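Local coordinates for phosphatidylglycerol lysyltransferase C-terminal domain-containing protein (Bacteroides thetaiotaomicron, PDB 2HQY) that is of unknown function but binds coenzyme A and probably acts as a group-transfer enzyme of the acetyltransferase-like superfamily, at residues D170-W175 / N189-L194; H199-L204 / F220-P225; H234-D239 / G244-I249. One frame throughout, in Å; residues are numbered along the deposited sequence. Where two conformers were deposited one is given.

In the fold
Contacts 1 and 3 both border the bound coenzyme A, where Trp-175 NE1 and Tyr-246 OH meet one oxygen of its 3'-phosphate. Their centres lie 14 Å apart and are tied by the salt bridge from Lys-237 NZ to Glu-190 OE1, 2.7 Å long. Contact 2 lies deeper, the side chain of Phe-222 being about 11 Å from the ligand. Its strand 220-225 runs beside 234-239 of contact 3, with Phe-222 O 2.8 Å from His-234 N, and carries Phe-220 against the helices of contact 1, where Leu-171 CD2 packs 3.6 Å from Phe-220 CD2. Together the three contacts join the sheet to the helices that flank the coenzyme A pocket.

Contact 1: residues D170-W175 / N189-L194. With COA (coenzyme A), chain C.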
loop_
_atom_site.group_PDB
_atom_site.type_symbol
_atom_site.label_atom_id
_atom_site.label_comp_id
_atom_site.label_asym_id
_atom_site.label_seq_id
_atom_site.Cartn_x
_atom_site.Cartn_y
_atom_site.Cartn_z
ATOM N N ASP A 170 -14.062 13.575 8.600
ATOM C CA ASP A 170 -15.055 13.397 9.691
ATOM C C ASP A 170 -16.335 12.771 9.140
ATOM O O ASP A 170 -16.850 11.825 9.753
ATOM C CB ASP A 170 -15.350 14.740 10.387
ATOM C CG ASP A 170 -14.180 15.235 11.255
ATOM O OD1 ASP A 170 -13.213 14.493 11.493
ATOM O OD2 ASP A 170 -14.240 16.388 11.710
ATOM N N LEU A 171 -16.813 13.246 7.972
ATOM C CA LEU A 171 -18.012 12.674 7.353
ATOM C C LEU A 171 -17.755 11.217 6.970
ATOM O O LEU A 171 -18.608 10.337 7.200
ATOM C CB LEU A 171 -18.456 13.479 6.134
ATOM C CG LEU A 171 -19.764 12.972 5.520
ATOM C CD1 LEU A 171 -20.895 13.161 6.509
ATOM C CD2 LEU A 171 -20.036 13.683 4.210
ATOM N N GLU A 172 -16.589 10.964 6.381
ATOM C CA GLU A 172 -16.238 9.583 6.018
ATOM C C GLU A 172 -16.259 8.655 7.265
ATOM O O GLU A 172 -16.735 7.498 7.182
ATOM C CB GLU A 172 -14.885 9.510 5.272
ATOM C CG GLU A 172 -14.307 8.057 5.165
ATOM C CD GLU A 172 -15.040 7.132 4.190
ATOM O OE1 GLU A 172 -16.112 7.497 3.655
ATOM O OE2 GLU A 172 -14.532 6.004 3.943
ATOM N N ALA A 173 -15.716 9.135 8.385
ATOM C CA ALA A 173 -15.663 8.327 9.623
ATOM C C ALA A 173 -17.089 8.025 10.107
ATOM O O ALA A 173 -17.380 6.917 10.542
ATOM C CB ALA A 173 -14.859 9.054 10.704
ATOM N N GLU A 174 -17.989 8.993 9.972
ATOM C CA GLU A 174 -19.377 8.771 10.367
ATOM C C GLU A 174 -20.040 7.781 9.433
ATOM O O GLU A 174 -20.747 6.883 9.881
ATOM C CB GLU A 174 -20.173 10.075 10.355
ATOM C CG GLU A 174 -19.721 11.039 11.454
ATOM C CD GLU A 174 -20.735 12.157 11.710
ATOM O OE1 GLU A 174 -21.944 11.988 11.369
ATOM O OE2 GLU A 174 -20.319 13.207 12.260
ATOM N N TRP A 175 -19.801 7.953 8.135
ATOM C CA TRP A 175 -20.395 7.084 7.112
ATOM C C TRP A 175 -19.916 5.645 7.297
ATOM O O TRP A 175 -20.692 4.686 7.169
ATOM C CB TRP A 175 -20.003 7.613 5.716
ATOM C CG TRP A 175 -20.749 6.966 4.601
ATOM C CD1 TRP A 175 -21.892 7.416 3.994
ATOM C CD2 TRP A 175 -20.397 5.745 3.946
ATOM N NE1 TRP A 175 -22.279 6.536 2.998
ATOM C CE2 TRP A 175 -21.380 5.503 2.952
ATOM C CE3 TRP A 175 -19.351 4.822 4.108
ATOM C CZ2 TRP A 175 -21.343 4.380 2.107
ATOM C CZ3 TRP A 175 -19.315 3.690 3.279
ATOM C CH2 TRP A 175 -20.315 3.485 2.284
ATOM N N ASN A 189 -11.862 -1.240 1.938
ATOM C CA ASN A 189 -10.855 -0.915 0.936
ATOM C C ASN A 189 -11.089 0.486 0.370
ATOM O O ASN A 189 -10.145 1.252 0.178
ATOM C CB ASN A 189 -10.873 -1.971 -0.185
ATOM C CG ASN A 189 -10.201 -3.279 0.248
ATOM O OD1 ASN A 189 -9.434 -3.291 1.202
ATOM N ND2 ASN A 189 -10.457 -4.359 -0.479
ATOM N N GLU A 190 -12.351 0.835 0.109
ATOM C CA GLU A 190 -12.628 2.181 -0.400
ATOM C C GLU A 190 -12.133 3.224 0.590
ATOM O O GLU A 190 -11.559 4.227 0.160
ATOM C CB GLU A 190 -14.136 2.421 -0.607
ATOM C CG GLU A 190 -14.346 3.715 -1.335
ATOM C CD GLU A 190 -15.733 4.344 -1.148
ATOM O OE1 GLU A 190 -16.407 4.088 -0.123
ATOM O OE2 GLU A 190 -16.118 5.145 -2.051
ATOM N N ARG A 191 -12.384 2.989 1.880
ATOM C CA ARG A 191 -11.931 3.919 2.929
ATOM C C ARG A 191 -10.418 4.161 2.836
ATOM O O ARG A 191 -9.978 5.300 2.961
ATOM C CB ARG A 191 -12.262 3.418 4.329
ATOM C CG ARG A 191 -11.681 4.352 5.409
ATOM C CD ARG A 191 -12.259 4.052 6.802
ATOM N NE ARG A 191 -12.051 2.641 7.142
ATOM C CZ ARG A 191 -12.605 2.031 8.195
ATOM N NH1 ARG A 191 -13.381 2.717 9.040
ATOM N NH2 ARG A 191 -12.376 0.736 8.394
ATOM N N ARG A 192 -9.631 3.096 2.661
ATOM C CA ARG A 192 -8.154 3.261 2.530
ATOM C C ARG A 192 -7.793 4.179 1.350
ATOM O O ARG A 192 -6.920 5.059 1.467
ATOM C CB ARG A 192 -7.474 1.894 2.369
ATOM C CG ARG A 192 -7.520 1.030 3.648
ATOM C CD ARG A 192 -6.730 1.685 4.828
ATOM N NE ARG A 192 -5.433 2.198 4.382
ATOM C CZ ARG A 192 -4.345 1.471 4.114
ATOM N NH1 ARG A 192 -4.329 0.129 4.280
ATOM N NH2 ARG A 192 -3.248 2.109 3.693
ATOM N N ALA A 193 -8.461 3.977 0.218
ATOM C CA ALA A 193 -8.187 4.794 -0.976
ATOM C C ALA A 193 -8.652 6.238 -0.785
ATOM O O ALA A 193 -7.940 7.181 -1.143
ATOM C CB ALA A 193 -8.840 4.173 -2.197
ATOM N N LEU A 194 -9.815 6.403 -0.165
ATOM C CA LEU A 194 -10.385 7.741 0.025
ATOM C C LEU A 194 -9.503 8.573 0.960
ATOM O O LEU A 194 -9.223 9.739 0.702
ATOM C CB LEU A 194 -11.804 7.566 0.592
ATOM C CG LEU A 194 -12.729 8.754 0.748
ATOM C CD1 LEU A 194 -14.198 8.206 0.809
ATOM C CD2 LEU A 194 -12.342 9.476 2.048
HETATM N N1A COA C . -17.989 1.508 -2.591
HETATM C C2A COA C . -18.577 2.676 -2.264
HETATM N N3A COA C . -19.822 2.712 -1.767
HETATM C C4A COA C . -20.522 1.557 -1.580
HETATM C C5A COA C . -19.941 0.336 -1.907
HETATM C C6A COA C . -18.636 0.328 -2.422
HETATM N N6A COA C . -17.998 -0.821 -2.761
HETATM N N7A COA C . -20.862 -0.618 -1.614
HETATM C C8A COA C . -21.969 -0.011 -1.118
HETATM N N9A COA C . -21.765 1.315 -1.124
HETATM C C1B COA C . -22.682 2.369 -0.606
HETATM C C2B COA C . -23.973 2.733 -1.331
HETATM O O2B COA C . -23.747 3.768 -2.286
HETATM C C3B COA C . -24.784 3.282 -0.168
HETATM O O3B COA C . -24.424 4.637 0.121
HETATM P P3B COA C . -25.456 5.632 0.859
HETATM O O7A COA C . -26.424 5.994 -0.266
HETATM O O8A COA C . -24.591 6.760 1.406
HETATM O O9A COA C . -26.133 4.837 1.953
HETATM C C4B COA C . -24.379 2.448 1.037
HETATM O O4B COA C . -23.064 1.972 0.729
HETATM C C5B COA C . -25.346 1.288 1.301
HETATM O O5B COA C . -26.047 0.981 0.086
HETATM P P1A COA C . -26.412 -0.504 -0.462
HETATM O O1A COA C . -26.658 -0.389 -1.951
HETATM O O2A COA C . -25.413 -1.537 0.043
HETATM O O3A COA C . -27.846 -0.724 0.252
HETATM O O4A COA C . -29.389 -0.908 2.251
HETATM O O5A COA C . -26.815 -1.307 2.537
HETATM O O HOH W 1 -15.580 3.987 2.548
#
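The helix segments carrying Glu-172 and Arg-191 run almost exactly antiparallel (175°), their axes 11.6 Å apart and the CA atoms of these two residues 7.8 Å apart. This antiparallel helix pair belongs to what is probably a GNAT-like acetyltransferase fold, and it borders the coenzyme A pocket. Glu-172 reaches across toward the other helix: its chain bends at chi2 and brings OE1 3.5 Å from Leu-194 CD1 and OE2 3.5 Å from Arg-191 CB. It thus meets the aliphatic root of the arginine, whose guanidinium instead pairs with Asp-182. Glu-172 OE2 and Glu-190 OE1 are 4.9 Å apart; a water lies within hydrogen-bonding distance of both, and Lys-237, salt-bridged to Glu-190, probably offsets their charge. The chi1 of Trp-175, -169°, turns the indole away from its own backbone N and toward the ligand. There NE1 donates a nearly straight bond (177°, 2.8 Å) to O8A of the 3'-phosphate. The same ring edge follows the ribose, with CZ2 3.3 Å from O4B, and Lys-237 makes a cation-pi contact with the indole. A leucine in place of Trp-175 would probably leave that phosphate oxygen without its N-H partner and open a gap beside the ribose. At the adenine, Glu-190 OE1 comes within 3.4 Å of coenzyme A C2A.

Contact 2: residues H199-L204 / F220-P225; sequences HNFEAL and FTFGMP
Phe-201 drives the edge of its ring against the face of Phe-222, an offset edge-to-face (T-shaped) aromatic pair that joins the short, weakly bonded helical turn 201-204 to strand 216-227 of the sheet. The centroids are 5.7 Å apart and the planes stand at 88°. The leading atom of Phe-201 is CE1, which lies 3.6 Å from Phe-222 CB and 3.8 Å from Phe-222 CG, so the contact falls at the CB-CG end of Phe-222 rather than at its far end. In Phe-222, CG sits between the backbone N and the carbonyl carbon (chi1 62°), which raises the ring from the strand toward the turn. The ring there meets Ala-197 and Leu-198 of helix 185-199 and Val-235 of the neighbouring strand, while Phe-201 also packs on Ile-165 and Leu-206. The aromatic pair is therefore part of a buried apolar layer between helices and sheet. Just before the turn, His-199 stacks its ring on Trp-57 of the second subunit, placing this contact near the dimer interface. At the other end, the bent tip of Met-224 lies against a carbonyl that is buried without a polar partner: Leu-204 O is 3.2 Å from Met-224 SD and 3.1 Å from Met-224 CE.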
loop_
_atom_site.group_PDB
_atom_site.type_symbol
_atom_site.label_atom_id
_atom_site.label_comp_id
_atom_site.label_asym_id
_atom_site.label_seq_id
_atom_site.Cartn_x
_atom_site.Cartn_y
_atom_site.Cartn_z
ATOM N N HIS A 199 -5.645 12.867 2.252
ATOM C CA HIS A 199 -4.366 13.242 2.847
ATOM C C HIS A 199 -3.370 13.831 1.809
ATOM O O HIS A 199 -2.494 14.630 2.159
ATOM C CB HIS A 199 -3.674 12.018 3.437
ATOM C CG HIS A 199 -4.263 11.470 4.709
ATOM N ND1 HIS A 199 -4.077 10.181 5.179
ATOM C CD2 HIS A 199 -5.147 12.050 5.557
ATOM C CE1 HIS A 199 -4.777 10.015 6.290
ATOM N NE2 HIS A 199 -5.436 11.133 6.537
ATOM N N ASN A 200 -3.464 13.382 0.568
ATOM C CA ASN A 200 -2.550 13.822 -0.487
ATOM C C ASN A 200 -3.257 14.619 -1.599
ATOM O O ASN A 200 -2.831 14.628 -2.748
ATOM C CB ASN A 200 -1.856 12.584 -1.043
ATOM C CG ASN A 200 -1.020 11.894 0.028
ATOM O OD1 ASN A 200 0.029 12.426 0.445
ATOM N ND2 ASN A 200 -1.487 10.740 0.503
ATOM N N PHE A 201 -4.300 15.335 -1.223
ATOM C CA PHE A 201 -5.249 15.900 -2.178
ATOM C C PHE A 201 -4.589 16.804 -3.235
ATOM O O PHE A 201 -4.809 16.636 -4.437
ATOM C CB PHE A 201 -6.286 16.722 -1.388
ATOM C CG PHE A 201 -7.564 16.960 -2.128
ATOM C CD1 PHE A 201 -8.547 15.954 -2.193
ATOM C CD2 PHE A 201 -7.822 18.202 -2.724
ATOM C CE1 PHE A 201 -9.797 16.172 -2.829
ATOM C CE2 PHE A 201 -9.071 18.440 -3.390
ATOM C CZ PHE A 201 -10.059 17.421 -3.449
ATOM N N GLU A 202 -3.782 17.750 -2.775
ATOM C CA GLU A 202 -3.165 18.709 -3.688
ATOM C C GLU A 202 -2.095 18.077 -4.552
ATOM O O GLU A 202 -2.023 18.352 -5.762
ATOM C CB GLU A 202 -2.619 19.907 -2.915
ATOM C CG GLU A 202 -3.784 20.751 -2.437
ATOM C CD GLU A 202 -3.387 22.138 -1.970
ATOM O OE1 GLU A 202 -2.290 22.301 -1.369
ATOM O OE2 GLU A 202 -4.198 23.069 -2.190
ATOM N N ALA A 203 -1.270 17.214 -3.958
ATOM C CA ALA A 203 -0.210 16.543 -4.718
ATOM C C ALA A 203 -0.788 15.717 -5.871
ATOM O O ALA A 203 -0.188 15.636 -6.931
ATOM C CB ALA A 203 0.626 15.648 -3.821
ATOM N N LEU A 204 -1.917 15.066 -5.618
ATOM C CA LEU A 204 -2.569 14.222 -6.637
ATOM C C LEU A 204 -3.189 15.017 -7.790
ATOM O O LEU A 204 -3.331 14.474 -8.893
ATOM C CB LEU A 204 -3.622 13.344 -6.001
ATOM C CG LEU A 204 -3.086 12.254 -5.085
ATOM C CD1 LEU A 204 -4.281 11.677 -4.283
ATOM C CD2 LEU A 204 -2.354 11.137 -5.919
ATOM N N PHE A 220 -19.631 15.253 0.511
ATOM C CA PHE A 220 -18.455 15.737 -0.237
ATOM C C PHE A 220 -18.210 14.838 -1.443
ATOM O O PHE A 220 -18.734 13.701 -1.518
ATOM C CB PHE A 220 -17.207 15.853 0.663
ATOM C CG PHE A 220 -16.616 14.522 1.054
ATOM C CD1 PHE A 220 -15.623 13.928 0.260
ATOM C CD2 PHE A 220 -17.060 13.868 2.217
ATOM C CE1 PHE A 220 -15.079 12.672 0.597
ATOM C CE2 PHE A 220 -16.506 12.621 2.575
ATOM C CZ PHE A 220 -15.517 12.025 1.741
ATOM N N THR A 221 -17.416 15.338 -2.377
ATOM C CA THR A 221 -17.122 14.615 -3.624
ATOM C C THR A 221 -15.804 15.112 -4.128
ATOM O O THR A 221 -15.453 16.270 -3.856
ATOM C CB THR A 221 -18.267 14.832 -4.682
ATOM O OG1 THR A 221 -18.059 13.990 -5.816
ATOM C CG2 THR A 221 -18.381 16.292 -5.135
ATOM N N PHE A 222 -15.057 14.262 -4.841
ATOM C CA PHE A 222 -13.836 14.715 -5.481
ATOM C C PHE A 222 -13.515 13.856 -6.701
ATOM O O PHE A 222 -14.090 12.742 -6.893
ATOM C CB PHE A 222 -12.651 14.794 -4.490
ATOM C CG PHE A 222 -12.249 13.488 -3.850
ATOM C CD1 PHE A 222 -11.573 12.500 -4.599
ATOM C CD2 PHE A 222 -12.407 13.308 -2.474
ATOM C CE1 PHE A 222 -11.123 11.316 -3.976
ATOM C CE2 PHE A 222 -11.977 12.131 -1.846
ATOM C CZ PHE A 222 -11.316 11.143 -2.597
ATOM N N GLY A 223 -12.635 14.392 -7.541
ATOM C CA GLY A 223 -12.198 13.704 -8.741
ATOM C C GLY A 223 -11.141 14.511 -9.440
ATOM O O GLY A 223 -10.660 15.522 -8.921
ATOM N N MET A 224 -10.742 14.032 -10.610
ATOM C CA MET A 224 -9.797 14.778 -11.435
ATOM C C MET A 224 -9.867 14.287 -12.866
ATOM O O MET A 224 -10.530 13.292 -13.151
ATOM C CB MET A 224 -8.343 14.653 -10.869
ATOM C CG MET A 224 -7.662 13.216 -10.922
ATOM S SD MET A 224 -5.982 13.190 -10.212
ATOM C CE MET A 224 -5.070 14.140 -11.456
ATOM N N PRO A 225 -9.166 14.961 -13.790
ATOM C CA PRO A 225 -9.189 14.499 -15.186
ATOM C C PRO A 225 -8.636 13.075 -15.352
ATOM O O PRO A 225 -7.708 12.665 -14.622
ATOM C CB PRO A 225 -8.271 15.523 -15.899
ATOM C CG PRO A 225 -8.415 16.758 -15.043
ATOM C CD PRO A 225 -8.367 16.186 -13.644
#

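Contact 3: residues H234-D239 / G244-I249; sequences HVEKAD and GAYAMI. With COA (coenzyme A), chain C.
Tyr-246 OH is gripped from several sides. It donates to O8A of the coenzyme A 3'-phosphate, the oxygen that Trp-175 also holds; the modelled 2.4 Å separation of Tyr-246 OH and O8A is very short, and its exact length is doubtful. Ala-238 N gives the hydroxyl oxygen a weak, bent bond (3.1 Å, 141°), and a water 2.8 Å from Tyr-246 OH also borders the ribose oxygens O2B and O3B. The phenol reaches this point with CG anti to the carbonyl carbon (chi1 -83°), which lays the ring across the strand. Over one face, nearly above the centre, stands the methyl of Ala-238, its CB 3.5 Å from the Tyr-246 ring centroid in a CH-pi contact that should help keep the ring from turning. Glu-236 extends past the ring's CD2 side, with OE2 3.5 Å from Tyr-246 CD2; this carboxylate oxygen is salt-bridged to Arg-266, and a water links it, weakly at the far end, to the carbonyl of Tyr-246. Apolar contacts complete the seam: Glu-236 CG lies 3.9 Å from Ile-249 CG2, and Ala-238 CB 4.1 Å from Ala-245 CB. The axes of the strand and helix segments come within 8.5 Å, their directions 138° apart, in the first half of a beta-alpha-beta unit that continues into strand 263-265, consistent with an acetyltransferase-like fold. On its strand side the helix also sets Ile-249 against Thr-221 of strand 216-227; Tyr-246 meets Trp-175 of helix 165-179, while Ala-247 and Met-248 pack on helix 139-151.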
loop_
_atom_site.group_PDB
_atom_site.type_symbol
_atom_site.label_atom_id
_atom_site.label_comp_id
_atom_site.label_asym_id
_atom_site.label_seq_id
_atom_site.Cartn_x
_atom_site.Cartn_y
_atom_site.Cartn_z
ATOM N N HIS A 234 -14.406 10.392 -8.429
ATOM C CA HIS A 234 -13.915 9.166 -7.752
ATOM C C HIS A 234 -14.694 8.799 -6.499
ATOM O O HIS A 234 -14.789 7.621 -6.141
ATOM C CB HIS A 234 -12.411 9.259 -7.423
ATOM C CG HIS A 234 -11.560 9.587 -8.614
ATOM N ND1 HIS A 234 -11.913 9.208 -9.896
ATOM C CD2 HIS A 234 -10.398 10.276 -8.730
ATOM C CE1 HIS A 234 -11.015 9.679 -10.749
ATOM N NE2 HIS A 234 -10.079 10.317 -10.065
ATOM N N VAL A 235 -15.198 9.807 -5.794
ATOM C CA VAL A 235 -15.841 9.600 -4.494
ATOM C C VAL A 235 -17.025 10.544 -4.428
ATOM O O VAL A 235 -16.924 11.700 -4.867
ATOM C CB VAL A 235 -14.830 9.932 -3.302
ATOM C CG1 VAL A 235 -15.517 10.105 -1.965
ATOM C CG2 VAL A 235 -13.718 8.813 -3.166
ATOM N N GLU A 236 -18.132 10.042 -3.886
ATOM C CA GLU A 236 -19.247 10.879 -3.482
ATOM C C GLU A 236 -19.877 10.276 -2.231
ATOM O O GLU A 236 -20.300 9.110 -2.248
ATOM C CB GLU A 236 -20.258 10.957 -4.639
ATOM C CG GLU A 236 -21.273 12.068 -4.540
ATOM C CD GLU A 236 -22.223 12.043 -5.737
ATOM O OE1 GLU A 236 -22.111 12.940 -6.603
ATOM O OE2 GLU A 236 -23.035 11.087 -5.833
ATOM N N LYS A 237 -19.913 11.033 -1.131
ATOM C CA LYS A 237 -20.448 10.552 0.147
ATOM C C LYS A 237 -21.403 11.571 0.695
ATOM O O LYS A 237 -21.146 12.772 0.608
ATOM C CB LYS A 237 -19.357 10.362 1.212
ATOM C CG LYS A 237 -18.314 9.318 0.919
ATOM C CD LYS A 237 -18.906 7.945 1.002
ATOM C CE LYS A 237 -17.813 6.926 0.840
ATOM N NZ LYS A 237 -18.445 5.602 0.771
ATOM N N ALA A 238 -22.503 11.096 1.281
ATOM C CA ALA A 238 -23.468 11.988 1.893
ATOM C C ALA A 238 -24.036 11.383 3.173
ATOM O O ALA A 238 -24.072 10.145 3.335
ATOM C CB ALA A 238 -24.581 12.364 0.892
ATOM N N ASP A 239 -24.385 12.272 4.105
ATOM C CA ASP A 239 -25.137 11.916 5.312
ATOM C C ASP A 239 -26.519 11.469 4.817
ATOM O O ASP A 239 -27.234 12.216 4.135
ATOM C CB ASP A 239 -25.225 13.145 6.238
ATOM C CG ASP A 239 -25.992 12.886 7.524
ATOM O OD1 ASP A 239 -26.748 11.897 7.634
ATOM O OD2 ASP A 239 -25.862 13.728 8.437
ATOM N N GLY A 244 -31.770 14.428 -0.703
ATOM C CA GLY A 244 -31.388 15.272 -1.853
ATOM C C GLY A 244 -29.932 15.703 -1.857
ATOM O O GLY A 244 -29.462 16.385 -2.787
ATOM N N ALA A 245 -29.205 15.338 -0.809
ATOM C CA ALA A 245 -27.814 15.747 -0.731
ATOM C C ALA A 245 -26.955 15.135 -1.841
ATOM O O ALA A 245 -26.118 15.826 -2.391
ATOM C CB ALA A 245 -27.215 15.450 0.643
ATOM N N TYR A 246 -27.145 13.856 -2.161
ATOM C CA TYR A 246 -26.401 13.264 -3.293
ATOM C C TYR A 246 -26.699 13.991 -4.607
ATOM O O TYR A 246 -25.773 14.309 -5.376
ATOM C CB TYR A 246 -26.688 11.761 -3.445
ATOM C CG TYR A 246 -25.857 10.882 -2.522
ATOM C CD1 TYR A 246 -26.455 10.149 -1.489
ATOM C CD2 TYR A 246 -24.458 10.789 -2.681
ATOM C CE1 TYR A 246 -25.681 9.314 -0.642
ATOM C CE2 TYR A 246 -23.676 9.981 -1.835
ATOM C CZ TYR A 246 -24.291 9.246 -0.820
ATOM O OH TYR A 246 -23.521 8.448 0.019
ATOM N N ALA A 247 -27.979 14.281 -4.860
ATOM C CA ALA A 247 -28.347 15.017 -6.091
ATOM C C ALA A 247 -27.706 16.410 -6.141
ATOM O O ALA A 247 -27.175 16.820 -7.189
ATOM C CB ALA A 247 -29.894 15.142 -6.245
ATOM N N MET A 248 -27.789 17.150 -5.034
ATOM C CA MET A 248 -27.288 18.536 -5.027
ATOM C C MET A 248 -25.756 18.603 -5.184
ATOM O O MET A 248 -25.250 19.458 -5.935
ATOM C CB MET A 248 -27.724 19.313 -3.786
ATOM C CG MET A 248 -27.195 20.777 -3.812
ATOM S SD MET A 248 -27.785 21.663 -5.340
ATOM C CE MET A 248 -29.288 21.788 -4.650
ATOM N N ILE A 249 -25.026 17.728 -4.494
ATOM C CA ILE A 249 -23.554 17.776 -4.590
ATOM C C ILE A 249 -23.050 17.384 -5.976
ATOM O O ILE A 249 -22.104 17.982 -6.501
ATOM C CB ILE A 249 -22.806 17.027 -3.460
ATOM C CG1 ILE A 249 -21.350 17.542 -3.432
ATOM C CG2 ILE A 249 -22.918 15.483 -3.605
ATOM C CD1 ILE A 249 -20.679 17.481 -2.139
HETATM N N1A COA C . -17.989 1.508 -2.591
HETATM C C2A COA C . -18.577 2.676 -2.264
HETATM N N3A COA C . -19.822 2.712 -1.767
HETATM C C4A COA C . -20.522 1.557 -1.580
HETATM C C5A COA C . -19.941 0.336 -1.907
HETATM C C6A COA C . -18.636 0.328 -2.422
HETATM N N6A COA C . -17.998 -0.821 -2.761
HETATM N N7A COA C . -20.862 -0.618 -1.614
HETATM C C8A COA C . -21.969 -0.011 -1.118
HETATM N N9A COA C . -21.765 1.315 -1.124
HETATM C C1B COA C . -22.682 2.369 -0.606
HETATM C C2B COA C . -23.973 2.733 -1.331
HETATM O O2B COA C . -23.747 3.768 -2.286
HETATM C C3B COA C . -24.784 3.282 -0.168
HETATM O O3B COA C . -24.424 4.637 0.121
HETATM P P3B COA C . -25.456 5.632 0.859
HETATM O O7A COA C . -26.424 5.994 -0.266
HETATM O O8A COA C . -24.591 6.760 1.406
HETATM O O9A COA C . -26.133 4.837 1.953
HETATM C C4B COA C . -24.379 2.448 1.037
HETATM O O4B COA C . -23.064 1.972 0.729
HETATM C C5B COA C . -25.346 1.288 1.301
HETATM O O5B COA C . -26.047 0.981 0.086
HETATM P P1A COA C . -26.412 -0.504 -0.462
HETATM O O1A COA C . -26.658 -0.389 -1.951
HETATM O O2A COA C . -25.413 -1.537 0.043
HETATM O O3A COA C . -27.846 -0.724 0.252
HETATM O O4A COA C . -29.389 -0.908 2.251
HETATM O O5A COA C . -26.815 -1.307 2.537
HETATM O O HOH W 2 -25.379 11.673 -7.169
HETATM O O HOH W 3 -22.466 6.523 -1.746
#